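RNA 2'-o-ribose methyltransferase (Thermus thermophilus, PDB 1IPA) probably methylates the 2'-hydroxyl of a ribose in RNA, as a knotted methyltransferase of the TrmH (SpoU) family. Local coordinates at residues E176-L180 / R222-A228. Residues are numbered along the deposited sequence; the frame is centred on the assembly and turned at random.
Sequences ESEVL and RAAWLEA
Two nearly parallel helices on the same face of the parallel β-sheet pack side by side here, with the indole of Trp225 wedged between them beside Leu180 and Glu176. Residues 176-180 open helix 176-185, which follows strand 171-174, and residues 222-228 hold the short helix 223-228, with Arg222 (phi/psi -60/164) as its N-cap residue. The N-to-C directions differ by 8° and the axes come within 11.3 Å, wide enough to admit an indole; the nearest CA atoms, those of Leu180 and Trp225, are 7.8 Å apart. Trp225 (chi1 m, chi2 92°) leaves its backbone sideways and slides its ring into the gap, above Val120 and Val122 of strand 117-122. Leu180 (m, t) roofs one ring face: its CD2 makes a CH-pi contact, 3.5 Å from the centroid of the Trp225 six-membered ring. Val179, short and branched, meets the ring edge, its CG1 3.7 Å from Trp225 CH2. This layering of helices on a parallel sheet belongs to the Rossmann-like domain of SPOUT methyltransferases, whose deep trefoil knot forms the active-site architecture. Alanine suits positions 224 and 228, where a lone methyl leaves room for the leucine branches: Leu180 CD1 lies 4.2 Å from Ala224 CB, and Leu180 CD2 4.1 Å from Ala228 CB. Toward the helix N-termini the contact turns polar. Extended Glu176 (m, t) reaches across so that its OE2 accepts a hydrogen bond from Trp225 NE1 (3.3 Å, 162°), satisfying the indole's single donor, and forms a salt bridge with Arg222 NE at 3.6 Å. Farther along, Lys184 hydrogen-bonds to the carbonyl of Ala228.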
loop_
_atom_site.group_PDB
_atom_site.type_symbol
_atom_site.label_atom_id
_atom_site.label_comp_id
_atom_site.label_asym_id
_atom_site.label_seq_id
_atom_site.Cartn_x
_atom_site.Cartn_y
_atom_site.Cartn_z
ATOM N N GLU A 176 16.604 7.701 -3.092
ATOM C CA GLU A 176 16.927 8.105 -1.738
ATOM C C GLU A 176 17.420 9.550 -1.724
ATOM O O GLU A 176 16.971 10.347 -0.905
ATOM C CB GLU A 176 17.981 7.169 -1.146
ATOM C CG GLU A 176 17.582 5.696 -1.223
ATOM C CD GLU A 176 18.491 4.764 -0.420
ATOM O OE1 GLU A 176 18.333 3.529 -0.555
ATOM O OE2 GLU A 176 19.347 5.262 0.347
ATOM N N SER A 177 18.324 9.891 -2.639
ATOM C CA SER A 177 18.866 11.250 -2.726
ATOM C C SER A 177 17.749 12.246 -2.994
ATOM O O SER A 177 17.710 13.318 -2.395
ATOM C CB SER A 177 19.893 11.361 -3.861
ATOM O OG SER A 177 20.801 10.275 -3.860
ATOM N N GLU A 178 16.848 11.887 -3.902
ATOM C CA GLU A 178 15.722 12.745 -4.259
ATOM C C GLU A 178 14.787 12.986 -3.080
ATOM O O GLU A 178 14.317 14.106 -2.864
ATOM C CB GLU A 178 14.926 12.126 -5.414
ATOM C CG GLU A 178 15.596 12.212 -6.771
ATOM C CD GLU A 178 14.889 11.367 -7.817
ATOM O OE1 GLU A 178 14.985 10.121 -7.743
ATOM O OE2 GLU A 178 14.229 11.945 -8.706
ATOM N N VAL A 179 14.509 11.926 -2.328
ATOM C CA VAL A 179 13.632 12.030 -1.170
ATOM C C VAL A 179 14.308 12.837 -0.071
ATOM O O VAL A 179 13.671 13.666 0.578
ATOM C CB VAL A 179 13.247 10.629 -0.647
ATOM C CG1 VAL A 179 12.615 10.726 0.737
ATOM C CG2 VAL A 179 12.270 9.980 -1.622
ATOM N N LEU A 180 15.601 12.606 0.131
ATOM C CA LEU A 180 16.350 13.335 1.147
ATOM C C LEU A 180 16.419 14.829 0.820
ATOM O O LEU A 180 16.255 15.673 1.698
ATOM C CB LEU A 180 17.752 12.733 1.292
ATOM C CG LEU A 180 17.740 11.447 2.131
ATOM C CD1 LEU A 180 19.067 10.711 2.051
ATOM C CD2 LEU A 180 17.420 11.826 3.565
ATOM N N ARG A 222 21.087 3.490 5.920
ATOM C CA ARG A 222 22.436 3.906 5.545
ATOM C C ARG A 222 22.825 5.155 6.319
ATOM O O ARG A 222 21.969 5.832 6.887
ATOM C CB ARG A 222 22.513 4.204 4.048
ATOM C CG ARG A 222 22.033 3.073 3.168
ATOM C CD ARG A 222 22.160 3.424 1.691
ATOM N NE ARG A 222 21.484 2.441 0.848
ATOM C CZ ARG A 222 21.761 1.139 0.841
ATOM N NH1 ARG A 222 22.710 0.652 1.632
ATOM N NH2 ARG A 222 21.080 0.322 0.049
ATOM N N ALA A 223 24.118 5.459 6.333
ATOM C CA ALA A 223 24.619 6.628 7.048
ATOM C C ALA A 223 23.928 7.898 6.561
ATOM O O ALA A 223 23.614 8.785 7.353
ATOM C CB ALA A 223 26.133 6.747 6.868
ATOM N N ALA A 224 23.685 7.971 5.255
ATOM C CA ALA A 224 23.036 9.130 4.657
ATOM C C ALA A 224 21.787 9.536 5.432
ATOM O O ALA A 224 21.583 10.719 5.711
ATOM C CB ALA A 224 22.679 8.835 3.210
ATOM N N TRP A 225 20.953 8.559 5.778
ATOM C CA TRP A 225 19.723 8.835 6.520
ATOM C C TRP A 225 19.968 9.217 7.970
ATOM O O TRP A 225 19.254 10.049 8.519
ATOM C CB TRP A 225 18.772 7.634 6.470
ATOM C CG TRP A 225 18.236 7.392 5.103
ATOM C CD1 TRP A 225 18.757 6.567 4.151
ATOM C CD2 TRP A 225 17.127 8.064 4.492
ATOM N NE1 TRP A 225 18.049 6.688 2.984
ATOM C CE2 TRP A 225 17.043 7.599 3.163
ATOM C CE3 TRP A 225 16.199 9.020 4.939
ATOM C CZ2 TRP A 225 16.068 8.053 2.271
ATOM C CZ3 TRP A 225 15.229 9.472 4.056
ATOM C CH2 TRP A 225 15.172 8.986 2.731
ATOM N N LEU A 226 20.981 8.618 8.586
ATOM C CA LEU A 226 21.295 8.901 9.980
ATOM C C LEU A 226 21.921 10.278 10.205
ATOM O O LEU A 226 21.715 10.896 11.246
ATOM C CB LEU A 226 22.204 7.807 10.541
ATOM C CG LEU A 226 21.570 6.416 10.485
ATOM C CD1 LEU A 226 22.423 5.413 11.242
ATOM C CD2 LEU A 226 20.180 6.477 11.087
ATOM N N GLU A 227 22.676 10.755 9.227
ATOM C CA GLU A 227 23.312 12.057 9.327
ATOM C C GLU A 227 22.299 13.159 9.037
ATOM O O GLU A 227 22.430 14.280 9.524
ATOM C CB GLU A 227 24.481 12.142 8.341
ATOM C CG GLU A 227 25.564 11.102 8.609
ATOM C CD GLU A 227 26.672 11.101 7.568
ATOM O OE1 GLU A 227 26.381 10.836 6.379
ATOM O OE2 GLU A 227 27.838 11.362 7.942
ATOM N N ALA A 228 21.272 12.831 8.257
ATOM C CA ALA A 228 20.254 13.814 7.910
ATOM C C ALA A 228 19.157 13.963 8.957
ATOM O O ALA A 228 18.448 14.969 8.975
ATOM C CB ALA A 228 19.635 13.466 6.567
#